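Local coordinates for D-2-hydroxyacid dehydrogensase protein (Ketogulonicigenium vulgare, PDB 4LSW) that probably catalyses the NAD(P)-dependent interconversion of D-2-hydroxyacids and the corresponding 2-oxoacids, at residues A[49-54]-A[71-76]; A[93-98]-A[310-315]; A[7-12]-A[27-32]; A[55-60]-A[79-84]. One frame throughout, in Å; residues are numbered along the deposited sequence.

Contact 1 of 4, residues A[49-54]-A[71-76]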
loop_
_atom_site.group_PDB
_atom_site.type_symbol
_atom_site.label_atom_id
_atom_site.label_comp_id
_atom_site.label_asym_id
_atom_site.label_seq_id
_atom_site.Cartn_x
_atom_site.Cartn_y
_atom_site.Cartn_z
ATOM N N ILE A 49 11.761 -14.638 13.352
ATOM C CA ILE A 49 11.659 -14.663 11.899
ATOM C C ILE A 49 11.579 -13.223 11.420
ATOM O O ILE A 49 10.897 -12.389 12.031
ATOM C CB ILE A 49 10.431 -15.452 11.433
ATOM C CG1 ILE A 49 10.640 -16.947 11.690
ATOM C CG2 ILE A 49 10.173 -15.212 9.947
ATOM C CD1 ILE A 49 9.396 -17.774 11.479
ATOM N N ALA A 50 12.321 -12.922 10.360
ATOM C CA ALA A 50 12.226 -11.636 9.688
ATOM C C ALA A 50 11.582 -11.909 8.343
ATOM O O ALA A 50 12.103 -12.676 7.532
ATOM C CB ALA A 50 13.611 -11.019 9.505
ATOM N N THR A 51 10.435 -11.291 8.104
ATOM C CA THR A 51 9.686 -11.599 6.906
ATOM C C THR A 51 9.195 -10.320 6.243
ATOM O O THR A 51 9.630 -9.206 6.584
ATOM C CB THR A 51 8.522 -12.583 7.205
ATOM O OG1 THR A 51 7.949 -13.057 5.976
ATOM C CG2 THR A 51 7.451 -11.936 8.081
ATOM N N ARG A 52 8.299 -10.500 5.280
ATOM C CA ARG A 52 7.677 -9.399 4.566
ATOM C C ARG A 52 6.176 -9.646 4.532
ATOM O O ARG A 52 5.730 -10.786 4.706
ATOM C CB ARG A 52 8.259 -9.297 3.151
ATOM C CG ARG A 52 9.709 -8.834 3.138
ATOM C CD ARG A 52 10.404 -9.094 1.804
ATOM N NE ARG A 52 9.857 -8.287 0.716
ATOM C CZ ARG A 52 10.492 -7.279 0.120
ATOM N NH1 ARG A 52 11.723 -6.938 0.487
ATOM N NH2 ARG A 52 9.898 -6.614 -0.864
ATOM N N GLY A 53 5.403 -8.579 4.342
ATOM C CA GLY A 53 3.955 -8.682 4.308
ATOM C C GLY A 53 3.485 -9.788 3.384
ATOM O O GLY A 53 2.619 -10.583 3.742
ATOM N N GLU A 54 4.090 -9.848 2.203
ATOM C CA GLU A 54 3.767 -10.859 1.202
ATOM C C GLU A 54 3.985 -12.288 1.711
ATOM O O GLU A 54 3.074 -13.120 1.700
ATOM C CB GLU A 54 4.642 -10.645 -0.034
ATOM C CG GLU A 54 4.693 -9.210 -0.534
ATOM C CD GLU A 54 5.897 -8.954 -1.424
ATOM O OE1 GLU A 54 6.745 -8.114 -1.053
ATOM O OE2 GLU A 54 5.997 -9.591 -2.495
ATOM N N ILE A 71 7.977 -12.692 15.359
ATOM C CA ILE A 71 8.009 -12.551 13.911
ATOM C C ILE A 71 7.910 -11.066 13.615
ATOM O O ILE A 71 6.931 -10.421 13.989
ATOM C CB ILE A 71 6.844 -13.293 13.228
ATOM C CG1 ILE A 71 6.909 -14.788 13.552
ATOM C CG2 ILE A 71 6.900 -13.081 11.719
ATOM C CD1 ILE A 71 5.657 -15.572 13.161
ATOM N N SER A 72 8.942 -10.530 12.973
ATOM C CA SER A 72 8.988 -9.124 12.615
ATOM C C SER A 72 8.793 -8.979 11.113
ATOM O O SER A 72 9.516 -9.585 10.313
ATOM C CB SER A 72 10.296 -8.479 13.088
ATOM O OG SER A 72 10.264 -8.280 14.488
ATOM N N VAL A 73 7.784 -8.191 10.749
ATOM C CA VAL A 73 7.401 -8.013 9.356
ATOM C C VAL A 73 7.894 -6.676 8.809
ATOM O O VAL A 73 7.727 -5.629 9.449
ATOM C CB VAL A 73 5.864 -8.075 9.205
ATOM C CG1 VAL A 73 5.470 -7.918 7.755
ATOM C CG2 VAL A 73 5.316 -9.394 9.773
ATOM N N TYR A 74 8.510 -6.730 7.631
ATOM C CA TYR A 74 8.869 -5.539 6.863
ATOM C C TYR A 74 7.639 -5.142 6.047
ATOM O O TYR A 74 7.240 -5.864 5.134
ATOM C CB TYR A 74 10.046 -5.880 5.947
ATOM C CG TYR A 74 10.621 -4.750 5.117
ATOM C CD1 TYR A 74 10.018 -4.354 3.925
ATOM C CD2 TYR A 74 11.801 -4.125 5.491
ATOM C CE1 TYR A 74 10.560 -3.340 3.150
ATOM C CE2 TYR A 74 12.348 -3.117 4.722
ATOM C CZ TYR A 74 11.728 -2.729 3.560
ATOM O OH TYR A 74 12.298 -1.724 2.803
ATOM N N GLY A 75 7.032 -4.013 6.400
ATOM C CA GLY A 75 5.811 -3.565 5.744
ATOM C C GLY A 75 4.648 -3.405 6.710
ATOM O O GLY A 75 4.742 -3.790 7.883
ATOM N N VAL A 76 3.544 -2.833 6.223
ATOM C CA VAL A 76 2.358 -2.600 7.050
ATOM C C VAL A 76 1.503 -3.853 7.247
ATOM O O VAL A 76 1.138 -4.207 8.375
ATOM C CB VAL A 76 1.448 -1.509 6.446
ATOM C CG1 VAL A 76 0.237 -1.288 7.326
ATOM C CG2 VAL A 76 2.210 -0.208 6.273
#
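Thr-51 and Val-73 lie side by side on neighbouring parallel strands of a beta-alpha-beta unit, helix 59-63 making the crossover, in the flavodoxin-like sheet of what is by family the substrate-binding domain. Their methyls touch at 3.7 Å, Thr-51 CG2 to Val-73 CG2. Thr-51 OG1 is anti to its backbone N (chi1 -170°); CG2 is thereby wedged between N and the carbonyl carbon, while OG1 bonds to Gly-56 O. The same CG2 meets Ile-71 CG2 at 3.9 Å, and Leu-61 and Ile-62 of the crossover helix cover Ile-49 and Ile-71 on this face.

On the other face Arg-52 and Tyr-74 run alongside each other, guanidinium and ring planes 13° apart, but they touch near the backbone: Arg-52 CG is 4.1 Å from Tyr-74 CB. Farther out, the arginine bends at chi3 and gives NH2 to Glu-54 OE1 in a weak hydrogen bond, part of a salt bridge between the two side chains. Met-293 packs on Tyr-74 from helix 287-306. Thr-51 O accepts Tyr-74 N at 2.9 Å and also the hydroxyl of Tyr-12. Where the strands end, Val-73 CG1, anti to its backbone N, comes within 3.5 Å of Gly-53 N.

Contact 2 of 4, residues A[93-98]-A[310-315]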
loop_
_atom_site.group_PDB
_atom_site.type_symbol
_atom_site.label_atom_id
_atom_site.label_comp_id
_atom_site.label_asym_id
_atom_site.label_seq_id
_atom_site.Cartn_x
_atom_site.Cartn_y
_atom_site.Cartn_z
ATOM N N VAL A 93 4.250 -10.488 17.254
ATOM C CA VAL A 93 4.430 -10.043 15.872
ATOM C C VAL A 93 4.567 -8.518 15.834
ATOM O O VAL A 93 3.873 -7.829 16.574
ATOM C CB VAL A 93 3.253 -10.497 14.976
ATOM C CG1 VAL A 93 3.492 -10.112 13.520
ATOM C CG2 VAL A 93 3.022 -12.006 15.083
ATOM N N THR A 94 5.479 -8.003 15.005
ATOM C CA THR A 94 5.598 -6.555 14.788
ATOM C C THR A 94 5.497 -6.247 13.296
ATOM O O THR A 94 5.761 -7.111 12.460
ATOM C CB THR A 94 6.942 -5.975 15.318
ATOM O OG1 THR A 94 8.037 -6.537 14.584
ATOM C CG2 THR A 94 7.119 -6.248 16.807
ATOM N N ASN A 95 5.116 -5.015 12.963
ATOM C CA ASN A 95 5.144 -4.567 11.571
ATOM C C ASN A 95 5.881 -3.231 11.462
ATOM O O ASN A 95 6.582 -2.828 12.402
ATOM C CB ASN A 95 3.727 -4.472 10.981
ATOM C CG ASN A 95 2.878 -3.402 11.647
ATOM O OD1 ASN A 95 3.153 -2.970 12.764
ATOM N ND2 ASN A 95 1.825 -2.977 10.955
ATOM N N THR A 96 5.742 -2.548 10.324
ATOM C CA THR A 96 6.366 -1.226 10.161
ATOM C C THR A 96 5.372 -0.164 9.678
ATOM O O THR A 96 5.378 0.204 8.500
ATOM C CB THR A 96 7.579 -1.272 9.220
ATOM O OG1 THR A 96 7.161 -1.602 7.893
ATOM C CG2 THR A 96 8.591 -2.307 9.702
ATOM N N PRO A 97 4.529 0.331 10.592
ATOM C CA PRO A 97 3.477 1.299 10.264
ATOM C C PRO A 97 3.967 2.740 10.283
ATOM O O PRO A 97 5.060 3.013 10.787
ATOM C CB PRO A 97 2.486 1.106 11.405
ATOM C CG PRO A 97 3.348 0.777 12.577
ATOM C CD PRO A 97 4.518 -0.016 12.026
ATOM N N ASP A 98 3.147 3.631 9.724
ATOM C CA ASP A 98 3.295 5.091 9.841
ATOM C C ASP A 98 4.392 5.709 8.977
ATOM O O ASP A 98 4.217 6.803 8.424
ATOM C CB ASP A 98 3.451 5.520 11.303
ATOM C CG ASP A 98 2.218 5.224 12.129
ATOM O OD1 ASP A 98 1.098 5.376 11.593
ATOM O OD2 ASP A 98 2.363 4.842 13.311
ATOM N N LEU A 310 8.813 -3.814 22.567
ATOM C CA LEU A 310 8.702 -3.753 21.115
ATOM C C LEU A 310 8.186 -2.377 20.695
ATOM O O LEU A 310 7.360 -1.783 21.394
ATOM C CB LEU A 310 7.764 -4.852 20.615
ATOM C CG LEU A 310 8.217 -6.287 20.872
ATOM C CD1 LEU A 310 7.154 -7.272 20.430
ATOM C CD2 LEU A 310 9.548 -6.571 20.177
ATOM N N LEU A 311 8.667 -1.870 19.562
ATOM C CA LEU A 311 8.264 -0.543 19.102
ATOM C C LEU A 311 6.861 -0.555 18.512
ATOM O O LEU A 311 6.013 0.265 18.877
ATOM C CB LEU A 311 9.245 -0.006 18.054
ATOM C CG LEU A 311 10.596 0.564 18.520
ATOM C CD1 LEU A 311 11.580 -0.536 18.888
ATOM C CD2 LEU A 311 11.193 1.476 17.461
ATOM N N THR A 312 6.627 -1.489 17.593
ATOM C CA THR A 312 5.372 -1.541 16.855
ATOM C C THR A 312 4.747 -2.941 16.817
ATOM O O THR A 312 4.621 -3.545 15.748
ATOM C CB THR A 312 5.558 -1.010 15.421
ATOM O OG1 THR A 312 6.702 -1.627 14.823
ATOM C CG2 THR A 312 5.778 0.500 15.431
ATOM N N PRO A 313 4.332 -3.456 17.986
ATOM C CA PRO A 313 3.699 -4.778 17.999
ATOM C C PRO A 313 2.301 -4.774 17.401
ATOM O O PRO A 313 1.588 -3.766 17.483
ATOM C CB PRO A 313 3.593 -5.097 19.488
ATOM C CG PRO A 313 3.485 -3.755 20.143
ATOM C CD PRO A 313 4.355 -2.837 19.326
ATOM N N VAL A 314 1.912 -5.897 16.805
ATOM C CA VAL A 314 0.544 -6.065 16.323
ATOM C C VAL A 314 -0.121 -7.283 16.949
ATOM O O VAL A 314 -1.338 -7.442 16.870
ATOM C CB VAL A 314 0.465 -6.172 14.778
ATOM C CG1 VAL A 314 0.859 -4.855 14.131
ATOM C CG2 VAL A 314 1.329 -7.313 14.268
ATOM N N VAL A 315 0.685 -8.150 17.554
ATOM C CA VAL A 315 0.156 -9.300 18.281
ATOM C C VAL A 315 0.859 -9.394 19.619
ATOM O O VAL A 315 2.092 -9.384 19.678
ATOM C CB VAL A 315 0.356 -10.625 17.515
ATOM C CG1 VAL A 315 -0.141 -11.804 18.346
ATOM C CG2 VAL A 315 -0.350 -10.576 16.168
#
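Thr-312 and Asn-95 hold this antiparallel edge together just beyond a beta bulge. Thr-312 CB rests 3.7 Å from Pro-97 CD, and from it the two branches part. OG1 stands between the backbone N and the carbonyl carbon (chi1 49°) and donates to Asn-95 O at 2.7 Å, approaching from 31° off the carbonyl plane; Asn-300 ND2 of helix 287-306 bonds to the same OG1. The other branch ends in CG2, which meets the proline ring tip to tip, 3.7 Å from Pro-97 CD. Asn-95 N returns a bond to Thr-312 O, so the two residues are clasped twice.

The bulge itself shows at Val-93 O, which takes two consecutive N-H groups: Val-314 N at 2.8 Å, nearly straight, and Val-315 N in a weak bond at 3.4 Å. The two methyls of Val-314 have different partners. CG2 packs on Val-93 CG1 at 3.6 Å, while the Val-314 and Asn-95 side chains cross at about a right angle, bringing Val-314 CG1 to 3.3 Å from Asn-95 OD1. The other end of that amide, ND2, is taken by Val-76 O. Thr-94 turns its methyl CG2 to Leu-310 CD1, 3.8 Å away, and its hydroxyl to Ser-72.

Strand 313-315 is thus the antiparallel edge of an otherwise parallel sheet, bringing the C-terminal end of the chain back beside strand 92-94. Helix 83-89 touches Val-93 and Val-315 through Cys-86 and Leu-83, while helix 287-306 lies against Thr-94 and Leu-310.

Contact 3 of 4, residues A[7-12]-A[27-32]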
loop_
_atom_site.group_PDB
_atom_site.type_symbol
_atom_site.label_atom_id
_atom_site.label_comp_id
_atom_site.label_asym_id
_atom_site.label_seq_id
_atom_site.Cartn_x
_atom_site.Cartn_y
_atom_site.Cartn_z
ATOM N N LEU A 7 15.640 -16.290 11.325
ATOM C CA LEU A 7 15.363 -16.869 10.021
ATOM C C LEU A 7 14.752 -15.791 9.132
ATOM O O LEU A 7 13.718 -15.208 9.472
ATOM C CB LEU A 7 14.409 -18.059 10.169
ATOM C CG LEU A 7 14.115 -18.943 8.946
ATOM C CD1 LEU A 7 15.342 -19.722 8.506
ATOM C CD2 LEU A 7 12.986 -19.904 9.277
ATOM N N GLN A 8 15.408 -15.508 8.011
ATOM C CA GLN A 8 14.953 -14.458 7.098
ATOM C C GLN A 8 14.311 -15.098 5.868
ATOM O O GLN A 8 14.924 -15.933 5.205
ATOM C CB GLN A 8 16.130 -13.573 6.691
ATOM C CG GLN A 8 15.743 -12.394 5.802
ATOM C CD GLN A 8 16.921 -11.504 5.489
ATOM O OE1 GLN A 8 17.826 -11.343 6.308
ATOM N NE2 GLN A 8 16.927 -10.927 4.291
ATOM N N LEU A 9 13.071 -14.718 5.569
ATOM C CA LEU A 9 12.305 -15.438 4.549
ATOM C C LEU A 9 12.435 -14.881 3.128
ATOM O O LEU A 9 12.203 -15.608 2.165
ATOM C CB LEU A 9 10.834 -15.529 4.948
ATOM C CG LEU A 9 10.514 -16.130 6.313
ATOM C CD1 LEU A 9 9.016 -16.361 6.420
ATOM C CD2 LEU A 9 11.284 -17.425 6.546
ATOM N N GLY A 10 12.802 -13.609 3.008
ATOM C CA GLY A 10 13.011 -12.989 1.712
ATOM C C GLY A 10 14.072 -11.910 1.786
ATOM O O GLY A 10 14.403 -11.436 2.866
ATOM N N PRO A 11 14.625 -11.517 0.632
ATOM C CA PRO A 11 15.688 -10.501 0.613
ATOM C C PRO A 11 15.248 -9.117 1.094
ATOM O O PRO A 11 14.073 -8.754 0.972
ATOM C CB PRO A 11 16.081 -10.431 -0.876
ATOM C CG PRO A 11 14.888 -10.976 -1.615
ATOM C CD PRO A 11 14.316 -12.029 -0.715
ATOM N N TYR A 12 16.196 -8.357 1.640
ATOM C CA TYR A 12 16.004 -6.952 1.979
ATOM C C TYR A 12 17.090 -6.146 1.281
ATOM O O TYR A 12 18.107 -6.704 0.877
ATOM C CB TYR A 12 16.164 -6.718 3.476
ATOM C CG TYR A 12 15.133 -7.350 4.374
ATOM C CD1 TYR A 12 13.770 -7.186 4.152
ATOM C CD2 TYR A 12 15.535 -8.105 5.461
ATOM C CE1 TYR A 12 12.840 -7.779 4.995
ATOM C CE2 TYR A 12 14.628 -8.684 6.301
ATOM C CZ TYR A 12 13.286 -8.525 6.071
ATOM O OH TYR A 12 12.404 -9.120 6.943
ATOM N N HIS A 27 19.908 -16.804 9.043
ATOM C CA HIS A 27 19.741 -17.910 8.116
ATOM C C HIS A 27 18.766 -17.495 7.020
ATOM O O HIS A 27 17.614 -17.163 7.298
ATOM C CB HIS A 27 19.246 -19.142 8.871
ATOM C CG HIS A 27 20.145 -19.538 10.002
ATOM N ND1 HIS A 27 21.354 -20.166 9.802
ATOM C CD2 HIS A 27 20.024 -19.359 11.338
ATOM C CE1 HIS A 27 21.935 -20.376 10.974
ATOM N NE2 HIS A 27 21.154 -19.887 11.919
ATOM N N ARG A 28 19.243 -17.507 5.778
ATOM C CA ARG A 28 18.448 -17.064 4.638
ATOM C C ARG A 28 17.727 -18.238 4.009
ATOM O O ARG A 28 18.307 -18.962 3.204
ATOM C CB ARG A 28 19.343 -16.395 3.599
ATOM C CG ARG A 28 20.150 -15.241 4.155
ATOM C CD ARG A 28 21.001 -14.606 3.080
ATOM N NE ARG A 28 21.826 -13.532 3.621
ATOM C CZ ARG A 28 22.478 -12.647 2.873
ATOM N NH1 ARG A 28 22.398 -12.704 1.549
ATOM N NH2 ARG A 28 23.207 -11.702 3.452
ATOM N N LEU A 29 16.462 -18.423 4.366
ATOM C CA LEU A 29 15.702 -19.555 3.861
ATOM C C LEU A 29 15.524 -19.436 2.342
ATOM O O LEU A 29 15.439 -20.444 1.630
ATOM C CB LEU A 29 14.350 -19.654 4.579
ATOM C CG LEU A 29 13.578 -20.953 4.356
ATOM C CD1 LEU A 29 14.427 -22.136 4.762
ATOM C CD2 LEU A 29 12.264 -20.936 5.134
ATOM N N PHE A 30 15.519 -18.201 1.853
ATOM C CA PHE A 30 15.300 -17.923 0.433
ATOM C C PHE A 30 16.540 -18.178 -0.425
ATOM O O PHE A 30 16.508 -17.988 -1.645
ATOM C CB PHE A 30 14.827 -16.482 0.249
ATOM C CG PHE A 30 15.823 -15.449 0.713
ATOM C CD1 PHE A 30 15.850 -15.032 2.040
ATOM C CD2 PHE A 30 16.718 -14.880 -0.183
ATOM C CE1 PHE A 30 16.763 -14.074 2.461
ATOM C CE2 PHE A 30 17.634 -13.929 0.234
ATOM C CZ PHE A 30 17.656 -13.523 1.555
ATOM N N GLU A 31 17.632 -18.595 0.209
ATOM C CA GLU A 31 18.850 -18.939 -0.515
ATOM C C GLU A 31 19.175 -20.417 -0.369
ATOM O O GLU A 31 20.202 -20.883 -0.859
ATOM C CB GLU A 31 20.037 -18.120 -0.008
ATOM C CG GLU A 31 20.154 -16.741 -0.612
ATOM C CD GLU A 31 21.368 -15.976 -0.107
ATOM O OE1 GLU A 31 22.259 -16.592 0.514
ATOM O OE2 GLU A 31 21.421 -14.756 -0.339
ATOM N N ALA A 32 18.307 -21.149 0.320
ATOM C CA ALA A 32 18.551 -22.559 0.595
ATOM C C ALA A 32 18.204 -23.437 -0.603
ATOM O O ALA A 32 17.135 -23.296 -1.190
ATOM C CB ALA A 32 17.762 -22.999 1.817
#
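Leu-7 and Gln-8 pair in parallel with His-27 and Arg-28, Gln-8 N giving a nearly straight bond to His-27 O at 2.8 Å and Gln-8 O receiving Leu-29 N at 3.0 Å, after which residues 29-31 curl into a 3-10 turn.

That turn swings Phe-30 over the loop that follows the first strand. With CG between the backbone N and the carbonyl carbon (chi1 62°), the ring spreads over the Gly-10 to Pro-11 peptide: Pro-11 N stands over the ring centre, Gly-10 C nearer the rim, and Pro-11 CD makes a CH-pi contact 3.9 Å from the Phe-30 centroid. Gln-8 O lies at the ring edge, 3.4 Å from Phe-30 CD1. The extended Gln-8 side chain crosses the ring obliquely and brings NE2 to 3.6 Å from Phe-30 CE1; the amide is fixed by a bond from NE2 to Gly-10 O at 2.9 Å and a second one from NE2 to Gln-17 OE1.

Just past the strands, Leu-9 and Leu-29 run side by side, CD2 to CD2 at 3.9 Å; Leu-7 CD1 reaches the backbone of His-27. Helix 35-42 covers Leu-7 and Leu-29, through Leu-39 and Met-38. Strand 5-8, helix 14-23 and strand 25-28 form the classical beta-alpha-beta crossover, here ending at the outer strand of the flavodoxin-like sheet.

Contact 4 of 4, residues A[55-60]-A[79-84]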
loop_
_atom_site.group_PDB
_atom_site.type_symbol
_atom_site.label_atom_id
_atom_site.label_comp_id
_atom_site.label_asym_id
_atom_site.label_seq_id
_atom_site.Cartn_x
_atom_site.Cartn_y
_atom_site.Cartn_z
ATOM N N LEU A 55 5.209 -12.553 2.149
ATOM C CA LEU A 55 5.664 -13.900 2.490
ATOM C C LEU A 55 5.046 -14.450 3.768
ATOM O O LEU A 55 4.784 -15.650 3.872
ATOM C CB LEU A 55 7.186 -13.909 2.630
ATOM C CG LEU A 55 7.950 -13.329 1.447
ATOM C CD1 LEU A 55 9.417 -13.155 1.787
ATOM C CD2 LEU A 55 7.799 -14.243 0.264
ATOM N N GLY A 56 4.851 -13.579 4.751
ATOM C CA GLY A 56 4.221 -13.978 5.999
ATOM C C GLY A 56 5.013 -15.033 6.743
ATOM O O GLY A 56 6.239 -14.978 6.786
ATOM N N ALA A 57 4.304 -15.995 7.324
ATOM C CA ALA A 57 4.917 -17.092 8.061
ATOM C C ALA A 57 3.842 -18.135 8.310
ATOM O O ALA A 57 2.882 -17.874 9.028
ATOM C CB ALA A 57 5.486 -16.602 9.382
ATOM N N SER A 58 3.993 -19.310 7.707
ATOM C CA SER A 58 2.959 -20.337 7.799
ATOM C C SER A 58 3.006 -21.096 9.115
ATOM O O SER A 58 4.012 -21.066 9.833
ATOM C CB SER A 58 3.096 -21.339 6.653
ATOM O OG SER A 58 4.291 -22.093 6.801
ATOM N N ARG A 59 1.910 -21.786 9.421
ATOM C CA ARG A 59 1.863 -22.668 10.579
ATOM C C ARG A 59 2.984 -23.704 10.550
ATOM O O ARG A 59 3.627 -23.951 11.558
ATOM C CB ARG A 59 0.499 -23.363 10.667
ATOM C CG ARG A 59 0.423 -24.390 11.785
ATOM C CD ARG A 59 -0.977 -24.974 11.939
ATOM N NE ARG A 59 -1.945 -23.990 12.418
ATOM C CZ ARG A 59 -2.166 -23.728 13.700
ATOM N NH1 ARG A 59 -1.475 -24.369 14.634
ATOM N NH2 ARG A 59 -3.069 -22.821 14.050
ATOM N N ALA A 60 3.228 -24.301 9.386
ATOM C CA ALA A 60 4.250 -25.337 9.292
ATOM C C ALA A 60 5.632 -24.757 9.584
ATOM O O ALA A 60 6.456 -25.394 10.235
ATOM C CB ALA A 60 4.214 -26.013 7.934
ATOM N N ASP A 79 -1.017 -10.040 6.746
ATOM C CA ASP A 79 -2.063 -11.011 6.437
ATOM C C ASP A 79 -1.565 -12.453 6.378
ATOM O O ASP A 79 -2.238 -13.380 6.834
ATOM C CB ASP A 79 -2.649 -10.653 5.078
ATOM C CG ASP A 79 -1.576 -10.524 4.017
ATOM O OD1 ASP A 79 -0.470 -10.039 4.354
ATOM O OD2 ASP A 79 -1.820 -10.927 2.859
ATOM N N ALA A 80 -0.381 -12.639 5.804
ATOM C CA ALA A 80 0.126 -13.974 5.524
ATOM C C ALA A 80 0.870 -14.597 6.704
ATOM O O ALA A 80 1.360 -15.732 6.610
ATOM C CB ALA A 80 1.006 -13.956 4.285
ATOM N N VAL A 81 0.973 -13.860 7.806
ATOM C CA VAL A 81 1.455 -14.463 9.039
ATOM C C VAL A 81 0.268 -15.197 9.660
ATOM O O VAL A 81 -0.832 -14.639 9.752
ATOM C CB VAL A 81 1.998 -13.409 10.019
ATOM C CG1 VAL A 81 2.375 -14.058 11.362
ATOM C CG2 VAL A 81 3.181 -12.657 9.395
ATOM N N ASP A 82 0.474 -16.450 10.064
ATOM C CA ASP A 82 -0.600 -17.234 10.670
ATOM C C ASP A 82 -0.776 -16.803 12.119
ATOM O O ASP A 82 -0.069 -17.269 13.006
ATOM C CB ASP A 82 -0.301 -18.737 10.575
ATOM C CG ASP A 82 -1.488 -19.593 10.960
ATOM O OD1 ASP A 82 -2.202 -19.227 11.915
ATOM O OD2 ASP A 82 -1.712 -20.636 10.303
ATOM N N LEU A 83 -1.725 -15.902 12.350
ATOM C CA LEU A 83 -1.900 -15.313 13.670
ATOM C C LEU A 83 -2.395 -16.314 14.707
ATOM O O LEU A 83 -2.008 -16.236 15.870
ATOM C CB LEU A 83 -2.844 -14.111 13.612
ATOM C CG LEU A 83 -2.464 -12.941 12.704
ATOM C CD1 LEU A 83 -3.372 -11.748 12.988
ATOM C CD2 LEU A 83 -0.996 -12.570 12.869
ATOM N N ALA A 84 -3.249 -17.244 14.290
ATOM C CA ALA A 84 -3.753 -18.269 15.200
ATOM C C ALA A 84 -2.607 -19.133 15.731
ATOM O O ALA A 84 -2.560 -19.469 16.917
ATOM C CB ALA A 84 -4.811 -19.128 14.516
HETATM O O HOH W 1 -0.549 -21.287 7.924
#
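Arg-59 and Asp-82 meet at the starts of helices 59-63 and 83-89, where two strand-to-helix loops of the flavodoxin-like domain run side by side. The Asp-82 carboxylate stands almost at right angles to the guanidinium plane, 89° apart. Its OD2 touches Arg-59 CB at 3.5 Å and lies a long 4.0 Å from Arg-59 NE, well out of the guanidinium plane, so the two attract by charge alone, with no N-H aimed at the oxygen. The arginine chain, bent at chi3, spends its polar end elsewhere: NH1 forms a salt bridge with Glu-88, farther along helix 83-89, and NH2 comes within 4.1 Å of Ala-84 CB.

Asp-82 is also the N-cap of its helix: with CG anti to the backbone N (chi1 -170°), the carboxylate sits where OD1 bonds to Ala-85 N and OD2 is left to the Arg-59 side. Ser-58 caps the other helix through OG and Leu-61 N.

Ala-57 joins the loops by a single backbone bridge, its N bonding to Ala-80 O and its O receiving Asp-82 N, both at 3.0 Å. The Ala-57 side chain touches Ile-71 of strand 70-74. Gly-56 before it has positive phi, and its CA sits 3.4 Å from Ala-80 O, where a beta carbon would clash. A water links the two segments, accepting from Arg-59 N at 2.9 Å and donating to Asp-82 OD2 at 2.7 Å.

Contacts 3, 1 and 2 are alternate seams of one six-stranded sheet. Contact 1 lies in the middle, its centre about 10 Å from contact 2 and about 12 Å from contact 3, while contacts 2 and 3 at the two edges are about 21 Å apart, centre to centre. Gly-75 N to Thr-96 OG1 at 2.8 Å ties contact 1 to contact 2; Ala-50 N to Leu-7 O, also 2.8 Å, ties it to contact 3. Contact 4 follows from the strands of contact 1 and touches contact 2 where Val-315 CG2 meets Leu-83 CD2 at 3.9 Å. In relatives the loop after the strand equivalent to 70-74 borders the substrate cleft, and residues 75-76 probably do so here.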